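Local coordinates for protein D-aminoacid aminotransferase-like PLP-dependent enzyme (Haemophilus somnus, PDB 3CEB) that probably acts as a pyridoxal-phosphate-dependent lyase, related to 4-amino-4-deoxychorismate lyase and the class IV aminotransferases, at residues Leu7-Leu12 with Ser22-Arg27; Thr89-Phe94 with Gln116-Asp121; Ile140-Asn145 with Gln181-Arg186. All blocks are in the same frame, centred on the assembly; numbering follows the deposited sequence.

Contact 1. Residues Leu7-Leu12 with Ser22-Arg27; sequences LFETIL and SYHQQR. With SO4 (sulfate ion), chain C.
Glu9, His24 and Arg27 illustrate how one buried carboxylate can be satisfied by a neighbouring helix. The strand and helix run antiparallel, their local axes 9.6 Å apart at 175°. Arg27 grips Glu9 side-on with two nitrogens: NE gives a hydrogen bond to the syn lone pair of OE2 at 2.7 Å, part of a salt bridge, while NH2 meets OE1 from above the carboxylate plane. OE1 accepts a second hydrogen bond, from His24 ND1, also at 2.7 Å and nearly straight at 175°; the donor approaches almost along the C-O axis and OE1 lies in the imidazole plane. One face of the His24 ring receives CG1 of Ile11, 3.8 Å from the centroid, a CH-pi contact over its centre. Two waters add to the polar links. One accepts from Arg27 NH2 and donates to Thr10 O, and the other lies 2.8 Å from His24 NE2 while accepting from Leu12 N. At the helix start a sulfate, probably from the crystallisation liquor, accepts from Ser22 N and Ser22 OG, the latter 2.8 Å from its O3. Arg27 NH2 also makes a weak hydrogen bond to the phosphate of the cofactor-modified lysine at position 103, placing this cluster beside the cofactor. Strand 7-14 pairs with strand 63-70 through backbone bonds of Glu9 and Ile11, while helix 158-165 packs against helix 21-35, with Thr158 touching His24 and Arg27.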
loop_
_atom_site.group_PDB
_atom_site.type_symbol
_atom_site.label_atom_id
_atom_site.label_comp_id
_atom_site.label_asym_id
_atom_site.label_seq_id
_atom_site.Cartn_x
_atom_site.Cartn_y
_atom_site.Cartn_z
ATOM N N LEU A 7 -5.746 -9.918 7.572
ATOM C CA LEU A 7 -5.393 -9.195 6.359
ATOM C C LEU A 7 -6.352 -8.000 6.148
ATOM O O LEU A 7 -7.456 -7.967 6.680
ATOM C CB LEU A 7 -5.519 -10.137 5.152
ATOM C CG LEU A 7 -4.655 -11.391 5.108
ATOM C CD1 LEU A 7 -5.145 -12.393 4.066
ATOM C CD2 LEU A 7 -3.240 -10.999 4.846
ATOM N N PHE A 8 -5.933 -7.021 5.356
ATOM C CA PHE A 8 -6.835 -5.914 4.970
ATOM C C PHE A 8 -6.495 -5.228 3.644
ATOM O O PHE A 8 -5.440 -5.472 3.046
ATOM C CB PHE A 8 -6.900 -4.875 6.064
ATOM C CG PHE A 8 -5.636 -4.089 6.254
ATOM C CD1 PHE A 8 -4.578 -4.618 6.930
ATOM C CD2 PHE A 8 -5.542 -2.766 5.811
ATOM C CE1 PHE A 8 -3.427 -3.856 7.151
ATOM C CE2 PHE A 8 -4.395 -2.015 6.028
ATOM C CZ PHE A 8 -3.346 -2.556 6.679
ATOM N N GLU A 9 -7.438 -4.399 3.200
ATOM C CA GLU A 9 -7.300 -3.591 1.994
ATOM C C GLU A 9 -7.716 -2.163 2.373
ATOM O O GLU A 9 -8.640 -1.975 3.162
ATOM C CB GLU A 9 -8.195 -4.130 0.870
ATOM C CG GLU A 9 -7.672 -5.421 0.218
ATOM C CD GLU A 9 -6.426 -5.200 -0.653
ATOM O OE1 GLU A 9 -6.302 -4.101 -1.225
ATOM O OE2 GLU A 9 -5.562 -6.116 -0.742
ATOM N N THR A 10 -7.028 -1.161 1.853
ATOM C CA THR A 10 -7.395 0.221 2.101
ATOM C C THR A 10 -7.750 0.837 0.766
ATOM O O THR A 10 -6.916 0.911 -0.131
ATOM C CB THR A 10 -6.231 0.966 2.737
ATOM O OG1 THR A 10 -5.879 0.279 3.930
ATOM C CG2 THR A 10 -6.578 2.388 3.104
ATOM N N ILE A 11 -9.000 1.268 0.653
ATOM C CA ILE A 11 -9.521 1.801 -0.574
ATOM C C ILE A 11 -9.839 3.275 -0.463
ATOM O O ILE A 11 -10.407 3.754 0.520
ATOM C CB ILE A 11 -10.780 1.040 -0.963
ATOM C CG1 ILE A 11 -10.425 -0.456 -1.165
ATOM C CG2 ILE A 11 -11.444 1.696 -2.195
ATOM C CD1 ILE A 11 -11.588 -1.390 -0.953
ATOM N N LEU A 12 -9.439 4.009 -1.490
ATOM C CA LEU A 12 -9.690 5.441 -1.549
ATOM C C LEU A 12 -11.003 5.712 -2.288
ATOM O O LEU A 12 -11.303 5.082 -3.288
ATOM C CB LEU A 12 -8.528 6.116 -2.266
ATOM C CG LEU A 12 -8.607 7.595 -2.627
ATOM C CD1 LEU A 12 -8.739 8.461 -1.389
ATOM C CD2 LEU A 12 -7.363 7.987 -3.460
ATOM N N SER A 22 -10.413 -2.754 -9.129
ATOM C CA SER A 22 -10.085 -4.097 -9.587
ATOM C C SER A 22 -8.715 -4.535 -9.120
ATOM O O SER A 22 -8.426 -5.730 -9.073
ATOM C CB SER A 22 -10.175 -4.221 -11.085
ATOM O OG SER A 22 -9.266 -3.367 -11.648
ATOM N N TYR A 23 -7.879 -3.563 -8.773
ATOM C CA TYR A 23 -6.507 -3.884 -8.334
ATOM C C TYR A 23 -6.585 -4.427 -6.941
ATOM O O TYR A 23 -5.838 -5.341 -6.551
ATOM C CB TYR A 23 -5.573 -2.677 -8.397
ATOM C CG TYR A 23 -5.192 -2.324 -9.807
ATOM C CD1 TYR A 23 -5.956 -1.440 -10.569
ATOM C CD2 TYR A 23 -4.092 -2.894 -10.398
ATOM C CE1 TYR A 23 -5.587 -1.116 -11.883
ATOM C CE2 TYR A 23 -3.739 -2.581 -11.694
ATOM C CZ TYR A 23 -4.497 -1.703 -12.431
ATOM O OH TYR A 23 -4.110 -1.423 -13.736
ATOM N N HIS A 24 -7.553 -3.904 -6.214
ATOM C CA HIS A 24 -7.747 -4.324 -4.863
ATOM C C HIS A 24 -8.341 -5.713 -4.878
ATOM O O HIS A 24 -7.950 -6.584 -4.105
ATOM C CB HIS A 24 -8.637 -3.337 -4.117
ATOM C CG HIS A 24 -7.949 -2.062 -3.725
ATOM N ND1 HIS A 24 -7.068 -1.987 -2.666
ATOM C CD2 HIS A 24 -8.058 -0.798 -4.216
ATOM C CE1 HIS A 24 -6.642 -0.740 -2.543
ATOM N NE2 HIS A 24 -7.214 0.000 -3.479
ATOM N N GLN A 25 -9.299 -5.934 -5.761
ATOM C CA GLN A 25 -9.933 -7.252 -5.852
ATOM C C GLN A 25 -8.875 -8.305 -6.196
ATOM O O GLN A 25 -8.915 -9.381 -5.649
ATOM C CB GLN A 25 -11.049 -7.269 -6.914
ATOM C CG GLN A 25 -11.842 -8.617 -7.035
ATOM C CD GLN A 25 -12.777 -8.830 -5.865
ATOM O OE1 GLN A 25 -13.332 -7.851 -5.326
ATOM N NE2 GLN A 25 -12.952 -10.112 -5.441
ATOM N N GLN A 26 -7.911 -7.970 -7.063
ATOM C CA GLN A 26 -6.922 -8.960 -7.506
ATOM C C GLN A 26 -6.049 -9.397 -6.361
ATOM O O GLN A 26 -5.816 -10.598 -6.204
ATOM C CB GLN A 26 -5.952 -8.483 -8.591
ATOM C CG GLN A 26 -6.544 -8.209 -9.906
ATOM C CD GLN A 26 -5.450 -7.869 -10.964
ATOM O OE1 GLN A 26 -5.454 -6.769 -11.570
ATOM N NE2 GLN A 26 -4.506 -8.816 -11.171
ATOM N N ARG A 27 -5.548 -8.408 -5.615
ATOM C CA ARG A 27 -4.650 -8.664 -4.492
ATOM C C ARG A 27 -5.393 -9.416 -3.428
ATOM O O ARG A 27 -4.875 -10.359 -2.817
ATOM C CB ARG A 27 -4.074 -7.374 -3.888
ATOM C CG ARG A 27 -3.085 -7.647 -2.772
ATOM C CD ARG A 27 -2.326 -6.469 -2.301
ATOM N NE ARG A 27 -3.209 -5.447 -1.761
ATOM C CZ ARG A 27 -2.816 -4.228 -1.404
ATOM N NH1 ARG A 27 -1.538 -3.872 -1.493
ATOM N NH2 ARG A 27 -3.727 -3.357 -0.955
HETATM S S SO4 C . -10.587 -0.078 -11.684
HETATM O O1 SO4 C . -10.918 -0.325 -13.098
HETATM O O2 SO4 C . -10.644 1.372 -11.378
HETATM O O3 SO4 C . -9.259 -0.627 -11.373
HETATM O O4 SO4 C . -11.582 -0.771 -10.856
HETATM O O HOH W 1 -4.476 -0.434 -0.082
HETATM O O HOH W 2 -7.990 2.641 -3.738
#

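Contact 2. Residues Thr89-Phe94 with Gln116-Asp121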
loop_
_atom_site.group_PDB
_atom_site.type_symbol
_atom_site.label_atom_id
_atom_site.label_comp_id
_atom_site.label_asym_id
_atom_site.label_seq_id
_atom_site.Cartn_x
_atom_site.Cartn_y
_atom_site.Cartn_z
ATOM N N THR A 89 10.615 13.427 3.518
ATOM C CA THR A 89 11.910 12.982 4.016
ATOM C C THR A 89 11.711 11.604 4.541
ATOM O O THR A 89 10.640 11.290 5.067
ATOM C CB THR A 89 12.475 13.891 5.111
ATOM O OG1 THR A 89 11.515 14.011 6.154
ATOM C CG2 THR A 89 12.778 15.256 4.579
ATOM N N PHE A 90 12.734 10.770 4.338
ATOM C CA PHE A 90 12.685 9.323 4.624
ATOM C C PHE A 90 13.937 8.791 5.297
ATOM O O PHE A 90 15.008 8.884 4.761
ATOM C CB PHE A 90 12.461 8.557 3.314
ATOM C CG PHE A 90 11.161 8.896 2.634
ATOM C CD1 PHE A 90 11.050 9.995 1.841
ATOM C CD2 PHE A 90 10.053 8.111 2.807
ATOM C CE1 PHE A 90 9.862 10.304 1.245
ATOM C CE2 PHE A 90 8.884 8.414 2.204
ATOM C CZ PHE A 90 8.783 9.506 1.430
ATOM N N LYS A 91 13.766 8.210 6.475
ATOM C CA LYS A 91 14.884 7.638 7.229
ATOM C C LYS A 91 15.209 6.211 6.811
ATOM O O LYS A 91 14.353 5.324 6.865
ATOM C CB LYS A 91 14.614 7.676 8.737
ATOM C CG LYS A 91 15.762 7.111 9.580
ATOM C CD LYS A 91 17.113 7.825 9.417
ATOM C CE LYS A 91 17.474 8.632 10.676
ATOM N NZ LYS A 91 18.856 9.215 10.563
ATOM N N PRO A 92 16.463 5.979 6.396
ATOM C CA PRO A 92 16.776 4.594 6.048
ATOM C C PRO A 92 16.797 3.734 7.312
ATOM O O PRO A 92 17.409 4.117 8.301
ATOM C CB PRO A 92 18.175 4.686 5.405
ATOM C CG PRO A 92 18.479 6.108 5.257
ATOM C CD PRO A 92 17.580 6.896 6.127
ATOM N N VAL A 93 16.088 2.610 7.281
ATOM C CA VAL A 93 16.045 1.705 8.420
ATOM C C VAL A 93 16.479 0.321 7.917
ATOM O O VAL A 93 16.002 -0.169 6.906
ATOM C CB VAL A 93 14.624 1.720 9.092
ATOM C CG1 VAL A 93 14.545 0.723 10.216
ATOM C CG2 VAL A 93 14.329 3.080 9.633
ATOM N N PHE A 94 17.416 -0.293 8.617
ATOM C CA PHE A 94 17.992 -1.559 8.163
ATOM C C PHE A 94 17.332 -2.738 8.831
ATOM O O PHE A 94 17.371 -2.906 10.042
ATOM C CB PHE A 94 19.521 -1.551 8.377
ATOM C CG PHE A 94 20.194 -0.505 7.581
ATOM C CD1 PHE A 94 20.576 -0.758 6.282
ATOM C CD2 PHE A 94 20.337 0.774 8.081
ATOM C CE1 PHE A 94 21.139 0.238 5.514
ATOM C CE2 PHE A 94 20.904 1.766 7.336
ATOM C CZ PHE A 94 21.302 1.507 6.042
ATOM N N GLN A 116 11.727 4.558 14.376
ATOM C CA GLN A 116 13.110 4.984 14.141
ATOM C C GLN A 116 13.219 6.184 13.188
ATOM O O GLN A 116 14.313 6.566 12.795
ATOM C CB GLN A 116 13.927 3.829 13.566
ATOM C CG GLN A 116 14.238 2.765 14.589
ATOM C CD GLN A 116 14.855 1.529 13.965
ATOM O OE1 GLN A 116 15.844 1.603 13.215
ATOM N NE2 GLN A 116 14.271 0.380 14.265
ATOM N N LYS A 117 12.102 6.792 12.817
ATOM C CA LYS A 117 12.151 7.836 11.775
ATOM C C LYS A 117 12.825 9.129 12.221
ATOM O O LYS A 117 13.280 9.907 11.405
ATOM C CB LYS A 117 10.749 8.159 11.257
ATOM C CG LYS A 117 9.865 8.936 12.215
ATOM C CD LYS A 117 8.477 9.028 11.610
ATOM C CE LYS A 117 7.366 9.169 12.654
ATOM N NZ LYS A 117 7.381 10.462 13.376
ATOM N N GLU A 118 12.892 9.311 13.530
ATOM C CA GLU A 118 13.363 10.545 14.167
ATOM C C GLU A 118 12.666 11.793 13.644
ATOM O O GLU A 118 11.466 11.983 13.873
ATOM C CB GLU A 118 14.864 10.689 14.021
ATOM C CG GLU A 118 15.599 9.344 13.947
ATOM C CD GLU A 118 17.044 9.445 14.411
ATOM O OE1 GLU A 118 17.219 9.534 15.633
ATOM O OE2 GLU A 118 17.987 9.417 13.572
ATOM N N GLU A 119 13.422 12.650 12.948
ATOM C CA GLU A 119 12.849 13.907 12.431
ATOM C C GLU A 119 12.271 13.708 11.018
ATOM O O GLU A 119 11.533 14.533 10.546
ATOM C CB GLU A 119 13.815 15.118 12.529
ATOM C CG GLU A 119 13.952 15.864 13.967
ATOM C CD GLU A 119 12.611 16.376 14.633
ATOM O OE1 GLU A 119 11.484 16.055 14.184
ATOM O OE2 GLU A 119 12.668 17.092 15.664
ATOM N N CYS A 120 12.538 12.592 10.363
ATOM C CA CYS A 120 11.921 12.360 9.069
ATOM C C CYS A 120 10.425 12.106 9.066
ATOM O O CYS A 120 9.842 11.717 10.070
ATOM C CB CYS A 120 12.540 11.160 8.398
ATOM S SG CYS A 120 14.251 11.445 8.160
ATOM N N ASP A 121 9.834 12.256 7.888
ATOM C CA ASP A 121 8.403 12.073 7.756
ATOM C C ASP A 121 8.022 10.610 7.718
ATOM O O ASP A 121 6.857 10.271 7.858
ATOM C CB ASP A 121 7.891 12.648 6.462
ATOM C CG ASP A 121 8.008 14.107 6.396
ATOM O OD1 ASP A 121 7.884 14.759 7.439
ATOM O OD2 ASP A 121 8.163 14.597 5.261
HETATM O O HOH W 3 18.212 0.612 11.190
#
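Thr89, in the segment that carries edge strand 90-94, meets Asp121, which follows a type II' beta turn from Lys117 to Cys120, closed by Cys120 N to Lys117 O at 3.0 Å. The turn belongs to the connection through helix 108-114 that leads to strand 122-127, the parallel neighbour of strand 90-94, in a beta-alpha-beta crossover. The two backbones come closest at Thr89 and Cys120, CA atoms 5.1 Å apart, and separate to 7.2 Å between the CA atoms of Val93 and Gln116. At the close end Asp121 N gives a hydrogen bond to Thr89 OG1, set between the backbone N and the carbonyl carbon (chi1 55°), at 3.0 Å, and a weak one to Thr89 O. In return Thr89 N reaches Asp121 OD2 from above the carboxylate plane; Arg88 N also binds this oxygen. Further along, Cys120 SG rests 3.8 Å from Lys91 CB. The lysine chain passes the carbonyls of Gln116 and Lys117 before its NZ forms a salt bridge with Glu118 OE2 at 3.1 Å. At the wide end Val93 CG1 lies 3.4 Å from Gln116 OE1, and a water that accepts from Phe94 N donates to that same oxygen.

Contact 3. Residues Ile140-Asn145 with Gln181-Arg186; sequences IFRQNN and QYEEIR
Arg142 and its partners Glu183 and Glu184 show how an antiparallel beta pairing can carry a charged network along its side. Strand 138-143 pairs with strand 185-188 at the margin of a four-stranded mixed sheet. Ile140 and Arg186 form the hydrogen-bonded pair, Phe141 and Ile185 the non-hydrogen-bonded one; beyond them Arg142 N binds Glu184 O and Arg142 O accepts from Glu183 N, both at 2.9 Å. From the backbone, Arg142 CB packs on Glu184 CB at 4.0 Å. Beyond CG, CD lies 3.8 Å from Glu184 OE1. The bend at chi3 sets NE, which gives that oxygen a 3.0 Å hydrogen bond, 168° straight, as part of a salt bridge, with OE1 in the guanidinium plane. At the tip, Glu183 CB lies over one guanidinium face, offset toward its rim, near NH2. NH1 bonds weakly to Asn144 O and forms a charge-only salt bridge with Glu183 OE2, which lies well out of the guanidinium plane. Arg186 extends the network, its NE and NH2 both gripping Glu184 OE2 from the same face of the carboxylate. On the face of the sheet that carries Phe141 and Ile185, Phe141 CE2 touches Ile185 CG2; Tyr182 lies against Phe141 CB, which sits over a face of its ring. At the far end Gln143 NE2 donates to both Gln181 OE1 and Gln181 O, each at 3.2 Å.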
loop_
_atom_site.group_PDB
_atom_site.type_symbol
_atom_site.label_atom_id
_atom_site.label_comp_id
_atom_site.label_asym_id
_atom_site.label_seq_id
_atom_site.Cartn_x
_atom_site.Cartn_y
_atom_site.Cartn_z
ATOM N N ILE A 140 9.001 5.641 -4.656
ATOM C CA ILE A 140 9.363 6.045 -6.007
ATOM C C ILE A 140 10.473 7.083 -5.921
ATOM O O ILE A 140 10.547 7.869 -4.986
ATOM C CB ILE A 140 8.150 6.566 -6.844
ATOM C CG1 ILE A 140 7.532 7.838 -6.254
ATOM C CG2 ILE A 140 7.079 5.506 -6.947
ATOM C CD1 ILE A 140 6.454 8.487 -7.164
ATOM N N PHE A 141 11.341 7.055 -6.911
ATOM C CA PHE A 141 12.548 7.851 -6.911
ATOM C C PHE A 141 12.688 8.544 -8.237
ATOM O O PHE A 141 12.520 7.942 -9.274
ATOM C CB PHE A 141 13.730 6.918 -6.676
ATOM C CG PHE A 141 13.655 6.184 -5.357
ATOM C CD1 PHE A 141 13.006 4.974 -5.254
ATOM C CD2 PHE A 141 14.212 6.730 -4.202
ATOM C CE1 PHE A 141 12.902 4.320 -4.014
ATOM C CE2 PHE A 141 14.134 6.082 -2.970
ATOM C CZ PHE A 141 13.462 4.881 -2.871
ATOM N N ARG A 142 12.985 9.827 -8.218
ATOM C CA ARG A 142 13.017 10.570 -9.466
ATOM C C ARG A 142 14.384 10.539 -10.104
ATOM O O ARG A 142 15.370 10.745 -9.465
ATOM C CB ARG A 142 12.529 12.008 -9.264
ATOM C CG ARG A 142 12.207 12.716 -10.568
ATOM C CD ARG A 142 11.503 14.072 -10.346
ATOM N NE ARG A 142 12.292 15.029 -9.545
ATOM C CZ ARG A 142 13.374 15.689 -9.978
ATOM N NH1 ARG A 142 13.846 15.488 -11.219
ATOM N NH2 ARG A 142 14.005 16.540 -9.165
ATOM N N GLN A 143 14.411 10.247 -11.386
ATOM C CA GLN A 143 15.644 10.268 -12.146
ATOM C C GLN A 143 15.346 10.820 -13.508
ATOM O O GLN A 143 14.487 10.322 -14.234
ATOM C CB GLN A 143 16.229 8.881 -12.283
ATOM C CG GLN A 143 17.624 8.900 -12.780
ATOM C CD GLN A 143 18.241 7.546 -12.736
ATOM O OE1 GLN A 143 17.806 6.659 -13.457
ATOM N NE2 GLN A 143 19.249 7.357 -11.876
ATOM N N ASN A 144 16.057 11.865 -13.862
ATOM C CA ASN A 144 15.714 12.566 -15.078
ATOM C C ASN A 144 14.303 13.095 -14.911
ATOM O O ASN A 144 13.992 13.868 -13.975
ATOM C CB ASN A 144 15.758 11.604 -16.263
ATOM C CG ASN A 144 17.171 11.425 -16.793
ATOM O OD1 ASN A 144 18.144 11.738 -16.091
ATOM N ND2 ASN A 144 17.296 10.959 -18.046
ATOM N N ASN A 145 13.438 12.638 -15.799
ATOM C CA ASN A 145 12.069 13.018 -15.677
ATOM C C ASN A 145 11.205 11.847 -15.454
ATOM O O ASN A 145 10.054 11.930 -15.709
ATOM C CB ASN A 145 11.623 13.744 -16.912
ATOM C CG ASN A 145 11.862 15.205 -16.793
ATOM O OD1 ASN A 145 12.704 15.776 -17.500
ATOM N ND2 ASN A 145 11.171 15.828 -15.840
ATOM N N GLN A 181 22.059 8.000 -6.996
ATOM C CA GLN A 181 21.666 8.203 -8.385
ATOM C C GLN A 181 20.395 9.002 -8.536
ATOM O O GLN A 181 20.099 9.442 -9.583
ATOM C CB GLN A 181 21.333 6.870 -9.031
ATOM C CG GLN A 181 22.395 5.961 -9.532
ATOM C CD GLN A 181 21.777 4.748 -10.211
ATOM O OE1 GLN A 181 21.125 4.838 -11.239
ATOM N NE2 GLN A 181 21.974 3.616 -9.626
ATOM N N TYR A 182 19.620 9.120 -7.486
ATOM C CA TYR A 182 18.255 9.710 -7.531
ATOM C C TYR A 182 18.137 11.152 -6.953
ATOM O O TYR A 182 18.950 11.585 -6.152
ATOM C CB TYR A 182 17.241 8.740 -6.917
ATOM C CG TYR A 182 17.235 7.436 -7.664
ATOM C CD1 TYR A 182 16.573 7.321 -8.868
ATOM C CD2 TYR A 182 17.922 6.329 -7.200
ATOM C CE1 TYR A 182 16.590 6.150 -9.590
ATOM C CE2 TYR A 182 17.943 5.133 -7.922
ATOM C CZ TYR A 182 17.274 5.067 -9.114
ATOM O OH TYR A 182 17.253 3.924 -9.848
ATOM N N GLU A 183 17.114 11.879 -7.392
ATOM C CA GLU A 183 16.977 13.292 -7.112
ATOM C C GLU A 183 15.904 13.662 -6.123
ATOM O O GLU A 183 15.852 14.789 -5.659
ATOM C CB GLU A 183 16.636 13.993 -8.413
ATOM C CG GLU A 183 17.649 13.738 -9.523
ATOM C CD GLU A 183 17.292 14.447 -10.790
ATOM O OE1 GLU A 183 17.597 15.646 -10.930
ATOM O OE2 GLU A 183 16.697 13.792 -11.654
ATOM N N GLU A 184 15.063 12.701 -5.779
ATOM C CA GLU A 184 13.889 12.965 -4.976
ATOM C C GLU A 184 13.226 11.653 -4.654
ATOM O O GLU A 184 13.284 10.744 -5.467
ATOM C CB GLU A 184 12.918 13.830 -5.772
ATOM C CG GLU A 184 11.699 14.271 -4.985
ATOM C CD GLU A 184 10.696 15.103 -5.786
ATOM O OE1 GLU A 184 11.013 15.600 -6.872
ATOM O OE2 GLU A 184 9.558 15.266 -5.308
ATOM N N ILE A 185 12.615 11.569 -3.472
ATOM C CA ILE A 185 11.944 10.371 -2.982
ATOM C C ILE A 185 10.512 10.686 -2.613
ATOM O O ILE A 185 10.235 11.725 -2.017
ATOM C CB ILE A 185 12.587 9.825 -1.658
ATOM C CG1 ILE A 185 14.120 9.737 -1.772
ATOM C CG2 ILE A 185 11.951 8.464 -1.260
ATOM C CD1 ILE A 185 14.782 9.113 -0.584
ATOM N N ARG A 186 9.589 9.798 -2.948
ATOM C CA ARG A 186 8.210 9.982 -2.529
ATOM C C ARG A 186 7.546 8.678 -2.213
ATOM O O ARG A 186 8.030 7.611 -2.602
ATOM C CB ARG A 186 7.376 10.683 -3.591
ATOM C CG ARG A 186 7.620 12.152 -3.657
ATOM C CD ARG A 186 6.553 12.786 -4.506
ATOM N NE ARG A 186 7.071 13.913 -5.282
ATOM C CZ ARG A 186 6.366 14.580 -6.201
ATOM N NH1 ARG A 186 5.100 14.223 -6.434
ATOM N NH2 ARG A 186 6.925 15.595 -6.882
#

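How the contacts relate
The three contacts follow one another along the chain but divide unequally in space. Contact 1 lies on the opposite side of the chain's centre from the other two, its own centre about 27 Å from each of theirs and its nearest atoms about 16 Å from contact 2 and about 14 Å from contact 3. Contact 1 is the one placed beside the cofactor, through the weak bond from Arg27. Contacts 2 and 3 have centres about 17 Å apart and meet directly: Phe90, turned away from the crossover loop, places its CD1 3.6 Å from Ile185 CG2, and its CZ packs near the Arg186 backbone. Strand 90-94 thereby leans on strand 185-188, joining two different sheets.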